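Local structure of SmhA (Serratia marcescens, 7A27) at residues I19-L27 against I180-G191; E192-S200 against N355-V365. The protein serves as the A component of Smh, a tripartite alpha-pore-forming toxin, and has a calcium-binding site. One frame throughout, in Å; residues are numbered along the deposited sequence.

From the N terminus, helix 14-37 supplies residues 19-27, and contact 1 closes when the chain, having run through helices 48-96 and 104-155, returns to it at the end of helix 160-188. Contact 2 opens directly afterwards: residues 192-200 lead into strand 198-206, and its loop, holding strand 230-237 and several helices, shuts where the chain leaves helix 325-358. The two loops follow in series, neither nested nor crossing, yet their contacts adjoin, with a probable hydrogen bond from G193 N to F188 O (3.1 Å). They illustrate how one connection between helix and strand can tie an N-terminal helix, the start of a two-stranded sheet and the C-terminal tail together beside the bundle.

Contact 1 of 2, residues I19-L27 against I180-G191; sequences ISISSQALL and IQSIADAGFKAG
Where S23 meets F188, helix 19-27 and helix 180-188 cross at 128° between their N-to-C directions, their axes 10.9 Å apart at closest approach, and the chain beyond F188 runs on past I19, G191 CA coming within 5.4 Å of I19 CA. The pair is a knobs-into-holes example within an elongated helical bundle, consistent with the ClyA-like alpha-pore-forming toxins: the F188 ring is the knob, and I19, S22, S23 and L26 form the hole. With CG anti to the backbone N (chi1 -180°), F188 puts its ring end, CE1, CE2 and CZ, among them. S23 CA lies over one ring face, a CH-pi contact 4.1 Å from the F188 centroid, while G191 N sits above the opposite face near the rim. L26 CD1 comes obliquely to F188 CE1 (3.8 Å), the two side chains crossing at about a right angle, and I19 CG2 touches F188 CE2. No hydrogen bond joins the segments; S22 OG instead pairs with Y80 OH, satisfying it beside the aromatic knob. L27 divides its branches, CD1 resting on A184 CB (4.1 Å) and CD2 meeting OE1 of Q181, whose chain bends at chi2 and whose NE2 is held by D185 OD1 at 3.0 Å.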
loop_
_atom_site.group_PDB
_atom_site.type_symbol
_atom_site.label_atom_id
_atom_site.label_comp_id
_atom_site.label_asym_id
_atom_site.label_seq_id
_atom_site.Cartn_x
_atom_site.Cartn_y
_atom_site.Cartn_z
ATOM N N ILE A 19 0.499 -6.682 -7.757
ATOM C CA ILE A 19 1.217 -7.213 -6.562
ATOM C C ILE A 19 2.109 -6.102 -5.965
ATOM O O ILE A 19 2.067 -5.913 -4.748
ATOM C CB ILE A 19 1.979 -8.503 -6.939
ATOM C CG1 ILE A 19 0.994 -9.630 -7.272
ATOM C CG2 ILE A 19 2.967 -8.903 -5.857
ATOM C CD1 ILE A 19 1.630 -10.899 -7.788
ATOM N N SER A 20 2.857 -5.350 -6.778
ATOM C CA SER A 20 3.750 -4.286 -6.261
ATOM C C SER A 20 2.898 -3.159 -5.662
ATOM O O SER A 20 3.413 -2.470 -4.747
ATOM C CB SER A 20 4.740 -3.774 -7.284
ATOM O OG SER A 20 4.121 -2.875 -8.194
ATOM N N ILE A 21 1.646 -2.981 -6.119
ATOM C CA ILE A 21 0.714 -1.963 -5.548
ATOM C C ILE A 21 0.217 -2.492 -4.209
ATOM O O ILE A 21 0.344 -1.754 -3.214
ATOM C CB ILE A 21 -0.452 -1.617 -6.488
ATOM C CG1 ILE A 21 0.053 -0.867 -7.725
ATOM C CG2 ILE A 21 -1.506 -0.808 -5.735
ATOM C CD1 ILE A 21 -0.975 -0.700 -8.831
ATOM N N SER A 22 -0.339 -3.711 -4.189
ATOM C CA SER A 22 -0.850 -4.369 -2.957
ATOM C C SER A 22 0.205 -4.189 -1.842
ATOM O O SER A 22 -0.155 -3.738 -0.742
ATOM C CB SER A 22 -1.174 -5.839 -3.205
ATOM O OG SER A 22 -2.222 -6.015 -4.148
ATOM N N SER A 23 1.468 -4.502 -2.128
ATOM C CA SER A 23 2.590 -4.475 -1.163
ATOM C C SER A 23 2.613 -3.171 -0.355
ATOM O O SER A 23 2.777 -3.238 0.866
ATOM C CB SER A 23 3.897 -4.681 -1.861
ATOM O OG SER A 23 4.972 -4.460 -0.967
ATOM N N GLN A 24 2.481 -2.020 -1.001
ATOM C CA GLN A 24 2.590 -0.706 -0.321
ATOM C C GLN A 24 1.224 -0.303 0.220
ATOM O O GLN A 24 1.175 0.122 1.367
ATOM C CB GLN A 24 3.190 0.338 -1.267
ATOM C CG GLN A 24 4.549 -0.040 -1.850
ATOM C CD GLN A 24 5.684 -0.172 -0.860
ATOM O OE1 GLN A 24 5.577 0.132 0.330
ATOM N NE2 GLN A 24 6.821 -0.629 -1.355
ATOM N N ALA A 25 0.155 -0.438 -0.557
ATOM C CA ALA A 25 -1.220 -0.061 -0.145
ATOM C C ALA A 25 -1.618 -0.838 1.105
ATOM O O ALA A 25 -2.177 -0.208 1.994
ATOM C CB ALA A 25 -2.225 -0.291 -1.254
ATOM N N LEU A 26 -1.364 -2.149 1.176
ATOM C CA LEU A 26 -1.712 -2.977 2.360
ATOM C C LEU A 26 -0.942 -2.457 3.569
ATOM O O LEU A 26 -1.541 -2.321 4.631
ATOM C CB LEU A 26 -1.366 -4.447 2.118
ATOM C CG LEU A 26 -2.275 -5.201 1.164
ATOM C CD1 LEU A 26 -1.668 -6.544 0.808
ATOM C CD2 LEU A 26 -3.653 -5.387 1.744
ATOM N N LEU A 27 0.355 -2.233 3.417
ATOM C CA LEU A 27 1.204 -1.712 4.510
ATOM C C LEU A 27 0.665 -0.330 4.916
ATOM O O LEU A 27 0.514 -0.093 6.109
ATOM C CB LEU A 27 2.669 -1.663 4.063
ATOM C CG LEU A 27 3.648 -1.198 5.129
ATOM C CD1 LEU A 27 3.529 -2.028 6.375
ATOM C CD2 LEU A 27 5.072 -1.274 4.640
ATOM N N ILE A 180 10.066 -3.465 10.320
ATOM C CA ILE A 180 8.622 -3.627 9.962
ATOM C C ILE A 180 8.539 -4.016 8.490
ATOM O O ILE A 180 7.876 -5.027 8.186
ATOM C CB ILE A 180 7.800 -2.367 10.262
ATOM C CG1 ILE A 180 7.784 -2.075 11.763
ATOM C CG2 ILE A 180 6.396 -2.518 9.717
ATOM C CD1 ILE A 180 7.208 -0.726 12.128
ATOM N N GLN A 181 9.222 -3.262 7.628
ATOM C CA GLN A 181 9.225 -3.510 6.170
ATOM C C GLN A 181 9.636 -4.964 5.916
ATOM O O GLN A 181 8.965 -5.626 5.098
ATOM C CB GLN A 181 10.123 -2.501 5.459
ATOM C CG GLN A 181 10.092 -2.612 3.941
ATOM C CD GLN A 181 8.750 -2.264 3.339
ATOM O OE1 GLN A 181 8.191 -1.178 3.549
ATOM N NE2 GLN A 181 8.255 -3.209 2.552
ATOM N N SER A 182 10.658 -5.469 6.617
ATOM C CA SER A 182 11.178 -6.854 6.434
ATOM C C SER A 182 10.101 -7.886 6.797
ATOM O O SER A 182 10.010 -8.927 6.091
ATOM C CB SER A 182 12.468 -7.097 7.212
ATOM O OG SER A 182 13.580 -6.470 6.591
ATOM N N ILE A 183 9.342 -7.605 7.863
ATOM C CA ILE A 183 8.272 -8.477 8.432
ATOM C C ILE A 183 7.084 -8.504 7.468
ATOM O O ILE A 183 6.551 -9.612 7.195
ATOM C CB ILE A 183 7.864 -7.978 9.832
ATOM C CG1 ILE A 183 8.987 -8.208 10.848
ATOM C CG2 ILE A 183 6.558 -8.629 10.274
ATOM C CD1 ILE A 183 8.793 -7.493 12.151
ATOM N N ALA A 184 6.671 -7.326 7.004
ATOM C CA ALA A 184 5.535 -7.177 6.078
ATOM C C ALA A 184 5.827 -7.953 4.785
ATOM O O ALA A 184 4.886 -8.610 4.293
ATOM C CB ALA A 184 5.263 -5.719 5.832
ATOM N N ASP A 185 7.073 -7.901 4.285
ATOM C CA ASP A 185 7.493 -8.591 3.031
ATOM C C ASP A 185 7.269 -10.105 3.186
ATOM O O ASP A 185 6.733 -10.736 2.239
ATOM C CB ASP A 185 8.973 -8.373 2.678
ATOM C CG ASP A 185 9.424 -6.976 2.286
ATOM O OD1 ASP A 185 8.545 -6.127 2.026
ATOM O OD2 ASP A 185 10.679 -6.773 2.244
ATOM N N ALA A 186 7.691 -10.654 4.331
ATOM C CA ALA A 186 7.607 -12.086 4.679
ATOM C C ALA A 186 6.143 -12.506 4.813
ATOM O O ALA A 186 5.811 -13.602 4.318
ATOM C CB ALA A 186 8.364 -12.343 5.946
ATOM N N GLY A 187 5.309 -11.680 5.452
ATOM C CA GLY A 187 3.862 -11.944 5.591
ATOM C C GLY A 187 3.155 -11.940 4.236
ATOM O O GLY A 187 2.295 -12.819 3.981
ATOM N N PHE A 188 3.564 -11.031 3.355
ATOM C CA PHE A 188 2.960 -10.787 2.025
ATOM C C PHE A 188 3.271 -11.908 1.013
ATOM O O PHE A 188 2.513 -12.047 0.048
ATOM C CB PHE A 188 3.405 -9.401 1.561
ATOM C CG PHE A 188 2.876 -8.982 0.218
ATOM C CD1 PHE A 188 1.529 -8.733 0.043
ATOM C CD2 PHE A 188 3.726 -8.808 -0.861
ATOM C CE1 PHE A 188 1.036 -8.342 -1.192
ATOM C CE2 PHE A 188 3.235 -8.401 -2.089
ATOM C CZ PHE A 188 1.891 -8.170 -2.253
ATOM N N LYS A 189 4.375 -12.624 1.178
ATOM C CA LYS A 189 4.802 -13.758 0.321
ATOM C C LYS A 189 4.636 -13.441 -1.171
ATOM O O LYS A 189 4.112 -14.324 -1.902
ATOM C CB LYS A 189 3.981 -15.015 0.620
ATOM C CG LYS A 189 4.035 -15.574 2.036
ATOM C CD LYS A 189 3.484 -17.017 1.975
ATOM C CE LYS A 189 3.838 -17.891 3.149
ATOM N NZ LYS A 189 3.543 -17.164 4.398
ATOM N N ALA A 190 5.091 -12.259 -1.616
ATOM C CA ALA A 190 5.077 -11.790 -3.028
ATOM C C ALA A 190 3.693 -11.986 -3.663
ATOM O O ALA A 190 3.642 -12.469 -4.820
ATOM C CB ALA A 190 6.149 -12.488 -3.832
ATOM N N GLY A 191 2.629 -11.638 -2.925
ATOM C CA GLY A 191 1.238 -11.616 -3.420
ATOM C C GLY A 191 0.411 -12.820 -3.015
ATOM O O GLY A 191 -0.834 -12.683 -2.989
#

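Contact 2 of 2, residues E192-S200 against N355-V365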
loop_
_atom_site.group_PDB
_atom_site.type_symbol
_atom_site.label_atom_id
_atom_site.label_comp_id
_atom_site.label_asym_id
_atom_site.label_seq_id
_atom_site.Cartn_x
_atom_site.Cartn_y
_atom_site.Cartn_z
ATOM N N GLU A 192 1.052 -13.949 -2.709
ATOM C CA GLU A 192 0.349 -15.217 -2.379
ATOM C C GLU A 192 0.106 -15.329 -0.879
ATOM O O GLU A 192 -0.490 -16.325 -0.464
ATOM C CB GLU A 192 1.140 -16.396 -2.951
ATOM C CG GLU A 192 0.989 -16.498 -4.463
ATOM C CD GLU A 192 2.140 -17.144 -5.224
ATOM O OE1 GLU A 192 2.795 -18.036 -4.647
ATOM O OE2 GLU A 192 2.402 -16.708 -6.386
ATOM N N GLY A 193 0.476 -14.323 -0.088
ATOM C CA GLY A 193 0.331 -14.384 1.380
ATOM C C GLY A 193 -1.028 -13.900 1.833
ATOM O O GLY A 193 -1.726 -13.280 1.018
ATOM N N VAL A 194 -1.373 -14.205 3.086
ATOM C CA VAL A 194 -2.600 -13.732 3.798
ATOM C C VAL A 194 -2.115 -12.824 4.935
ATOM O O VAL A 194 -1.800 -13.328 5.991
ATOM C CB VAL A 194 -3.449 -14.908 4.299
ATOM C CG1 VAL A 194 -4.702 -14.440 5.027
ATOM C CG2 VAL A 194 -3.795 -15.828 3.138
ATOM N N VAL A 195 -2.036 -11.525 4.652
ATOM C CA VAL A 195 -1.345 -10.517 5.500
ATOM C C VAL A 195 -2.126 -10.222 6.778
ATOM O O VAL A 195 -3.348 -10.127 6.750
ATOM C CB VAL A 195 -1.053 -9.208 4.743
ATOM C CG1 VAL A 195 -0.279 -9.481 3.469
ATOM C CG2 VAL A 195 -2.306 -8.395 4.474
ATOM N N GLN A 196 -1.360 -9.965 7.830
ATOM C CA GLN A 196 -1.808 -9.524 9.165
ATOM C C GLN A 196 -0.585 -8.879 9.847
ATOM O O GLN A 196 0.499 -9.480 9.850
ATOM C CB GLN A 196 -2.352 -10.745 9.912
ATOM C CG GLN A 196 -3.111 -10.434 11.204
ATOM C CD GLN A 196 -4.588 -10.140 11.054
ATOM O OE1 GLN A 196 -5.024 -9.245 10.313
ATOM N NE2 GLN A 196 -5.373 -10.881 11.826
ATOM N N LEU A 197 -0.763 -7.676 10.392
ATOM C CA LEU A 197 0.202 -6.998 11.297
ATOM C C LEU A 197 -0.559 -6.604 12.561
ATOM O O LEU A 197 -1.748 -6.323 12.450
ATOM C CB LEU A 197 0.783 -5.771 10.590
ATOM C CG LEU A 197 1.844 -6.042 9.522
ATOM C CD1 LEU A 197 2.436 -4.737 9.012
ATOM C CD2 LEU A 197 2.930 -6.956 10.061
ATOM N N GLY A 198 0.081 -6.620 13.721
ATOM C CA GLY A 198 -0.564 -6.270 15.001
ATOM C C GLY A 198 -0.071 -4.930 15.510
ATOM O O GLY A 198 0.558 -4.203 14.728
ATOM N N GLN A 199 -0.342 -4.630 16.782
ATOM C CA GLN A 199 0.113 -3.395 17.469
ATOM C C GLN A 199 0.122 -3.631 18.975
ATOM O O GLN A 199 -0.549 -4.575 19.440
ATOM C CB GLN A 199 -0.805 -2.220 17.143
ATOM C CG GLN A 199 -2.263 -2.399 17.548
ATOM C CD GLN A 199 -3.019 -1.088 17.459
ATOM O OE1 GLN A 199 -2.647 -0.090 18.082
ATOM N NE2 GLN A 199 -4.086 -1.075 16.674
ATOM N N SER A 200 0.865 -2.806 19.709
ATOM C CA SER A 200 0.958 -2.830 21.193
ATOM C C SER A 200 1.639 -1.543 21.654
ATOM O O SER A 200 2.232 -0.831 20.787
ATOM C CB SER A 200 1.698 -4.041 21.691
ATOM O OG SER A 200 3.094 -3.948 21.429
ATOM N N ASN A 355 -7.282 -9.782 1.192
ATOM C CA ASN A 355 -6.269 -9.137 2.063
ATOM C C ASN A 355 -6.721 -7.715 2.416
ATOM O O ASN A 355 -6.657 -7.367 3.600
ATOM C CB ASN A 355 -4.872 -9.162 1.435
ATOM C CG ASN A 355 -4.097 -10.441 1.702
ATOM O OD1 ASN A 355 -4.293 -11.094 2.721
ATOM N ND2 ASN A 355 -3.165 -10.762 0.820
ATOM N N TYR A 356 -7.175 -6.917 1.443
ATOM C CA TYR A 356 -7.647 -5.530 1.708
ATOM C C TYR A 356 -8.829 -5.580 2.670
ATOM O O TYR A 356 -8.987 -4.622 3.437
ATOM C CB TYR A 356 -8.054 -4.795 0.430
ATOM C CG TYR A 356 -6.924 -4.261 -0.419
ATOM C CD1 TYR A 356 -6.127 -3.221 0.029
ATOM C CD2 TYR A 356 -6.701 -4.733 -1.697
ATOM C CE1 TYR A 356 -5.100 -2.703 -0.748
ATOM C CE2 TYR A 356 -5.676 -4.241 -2.470
ATOM C CZ TYR A 356 -4.876 -3.213 -2.012
ATOM O OH TYR A 356 -3.890 -2.746 -2.835
ATOM N N ALA A 357 -9.637 -6.642 2.627
ATOM C CA ALA A 357 -10.800 -6.812 3.529
ATOM C C ALA A 357 -10.296 -7.149 4.933
ATOM O O ALA A 357 -10.688 -6.439 5.872
ATOM C CB ALA A 357 -11.747 -7.869 3.016
ATOM N N GLY A 358 -9.435 -8.167 5.050
ATOM C CA GLY A 358 -8.923 -8.714 6.325
ATOM C C GLY A 358 -8.008 -7.748 7.046
ATOM O O GLY A 358 -8.132 -7.617 8.288
ATOM N N ASN A 359 -7.159 -7.053 6.288
ATOM C CA ASN A 359 -6.137 -6.112 6.812
ATOM C C ASN A 359 -6.764 -4.761 7.178
ATOM O O ASN A 359 -5.970 -3.825 7.427
ATOM C CB ASN A 359 -5.000 -5.915 5.806
ATOM C CG ASN A 359 -3.774 -5.256 6.404
ATOM O OD1 ASN A 359 -3.414 -5.527 7.550
ATOM N ND2 ASN A 359 -3.131 -4.391 5.637
ATOM N N ASN A 360 -8.102 -4.661 7.258
ATOM C CA ASN A 360 -8.796 -3.398 7.619
ATOM C C ASN A 360 -8.665 -3.153 9.123
ATOM O O ASN A 360 -8.856 -2.005 9.542
ATOM C CB ASN A 360 -10.276 -3.368 7.243
ATOM C CG ASN A 360 -10.864 -1.980 7.437
ATOM O OD1 ASN A 360 -10.330 -0.984 6.939
ATOM N ND2 ASN A 360 -11.955 -1.883 8.169
ATOM N N ILE A 361 -8.368 -4.196 9.895
ATOM C CA ILE A 361 -8.225 -4.122 11.378
ATOM C C ILE A 361 -6.774 -4.460 11.750
ATOM O O ILE A 361 -6.197 -5.358 11.125
ATOM C CB ILE A 361 -9.269 -5.016 12.090
ATOM C CG1 ILE A 361 -9.194 -4.862 13.616
ATOM C CG2 ILE A 361 -9.139 -6.468 11.659
ATOM C CD1 ILE A 361 -9.384 -3.434 14.147
ATOM N N LEU A 362 -6.200 -3.727 12.713
ATOM C CA LEU A 362 -4.812 -3.890 13.234
ATOM C C LEU A 362 -4.922 -4.396 14.667
ATOM O O LEU A 362 -4.885 -3.615 15.616
ATOM C CB LEU A 362 -4.096 -2.537 13.175
ATOM C CG LEU A 362 -2.597 -2.542 13.465
ATOM C CD1 LEU A 362 -1.854 -3.294 12.368
ATOM C CD2 LEU A 362 -2.063 -1.110 13.589
ATOM N N PRO A 363 -5.058 -5.729 14.860
ATOM C CA PRO A 363 -5.310 -6.296 16.189
ATOM C C PRO A 363 -4.238 -6.047 17.257
ATOM O O PRO A 363 -3.128 -5.869 16.899
ATOM C CB PRO A 363 -5.399 -7.802 15.893
ATOM C CG PRO A 363 -4.679 -7.998 14.580
ATOM C CD PRO A 363 -5.010 -6.752 13.797
ATOM N N GLU A 364 -4.612 -6.072 18.539
ATOM C CA GLU A 364 -3.670 -5.985 19.694
ATOM C C GLU A 364 -2.891 -7.310 19.790
ATOM O O GLU A 364 -3.454 -8.354 19.392
ATOM C CB GLU A 364 -4.408 -5.763 21.018
ATOM C CG GLU A 364 -5.256 -4.495 21.075
ATOM C CD GLU A 364 -4.494 -3.188 21.196
ATOM O OE1 GLU A 364 -3.341 -3.203 21.717
ATOM O OE2 GLU A 364 -5.062 -2.142 20.792
ATOM N N VAL A 365 -1.648 -7.289 20.288
ATOM C CA VAL A 365 -0.866 -8.549 20.526
ATOM C C VAL A 365 -0.288 -8.520 21.941
ATOM O O VAL A 365 0.101 -7.451 22.383
ATOM C CB VAL A 365 0.190 -8.851 19.450
ATOM C CG1 VAL A 365 -0.482 -9.290 18.158
ATOM C CG2 VAL A 365 1.098 -7.668 19.231
#
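Two side-chain amides, those of N355 and Q199, carry this contact between residues 192-200 and the end of helix 325-358 with the tail that follows it. V195 covers one face of the N355 amide: its CG2 stands over N355 CG at 3.9 Å, and its N comes from that same side to N355 OD1 (3.0 Å), above the carbonyl plane and not on a lone pair. In the amide plane, N355 ND2 gives a nearly straight bond to G193 O (2.9 Å, 168° at the hydrogen). One asparagine thus engages two backbone groups of the loop 193-195, and N351 ND2 is a second donor to G193 O.

The Q199 amide is sandwiched. E364 OE2 lies over one face, 4.0 Å from Q199 CD, with the carboxylate turned 27° from the amide, and L362 CD2 sits offset beneath the other. Extended beyond CG, the Q199 side chain delivers NE2 to L362 O at 2.9 Å, in the carbonyl plane. The Q199 backbone forms a single parallel-type bridge with E364: V365 N binds Q199 O (3.0 Å), whereas Q199 N to P363 O is weak. L362 turns CD1 toward L197 CB (4.0 Å), an apolar touch next to the Q199 amide.

The strand beginning here also pairs with 230-237, so the tail attaches through one bridge, at Q199, beside a two-stranded antiparallel sheet. Between the two amides, V195 CG2 packs on CB of N359, a residue seen to bind calcium in this protein, though no ion is bound to this chain. Amide side chains bonded to main-chain atoms thus hold the loop after helix 160-188 against the end of helix 325-358 and its tail, and the bonds of NE2 to L362 O and S37 OG fix the rotation of the Q199 amide.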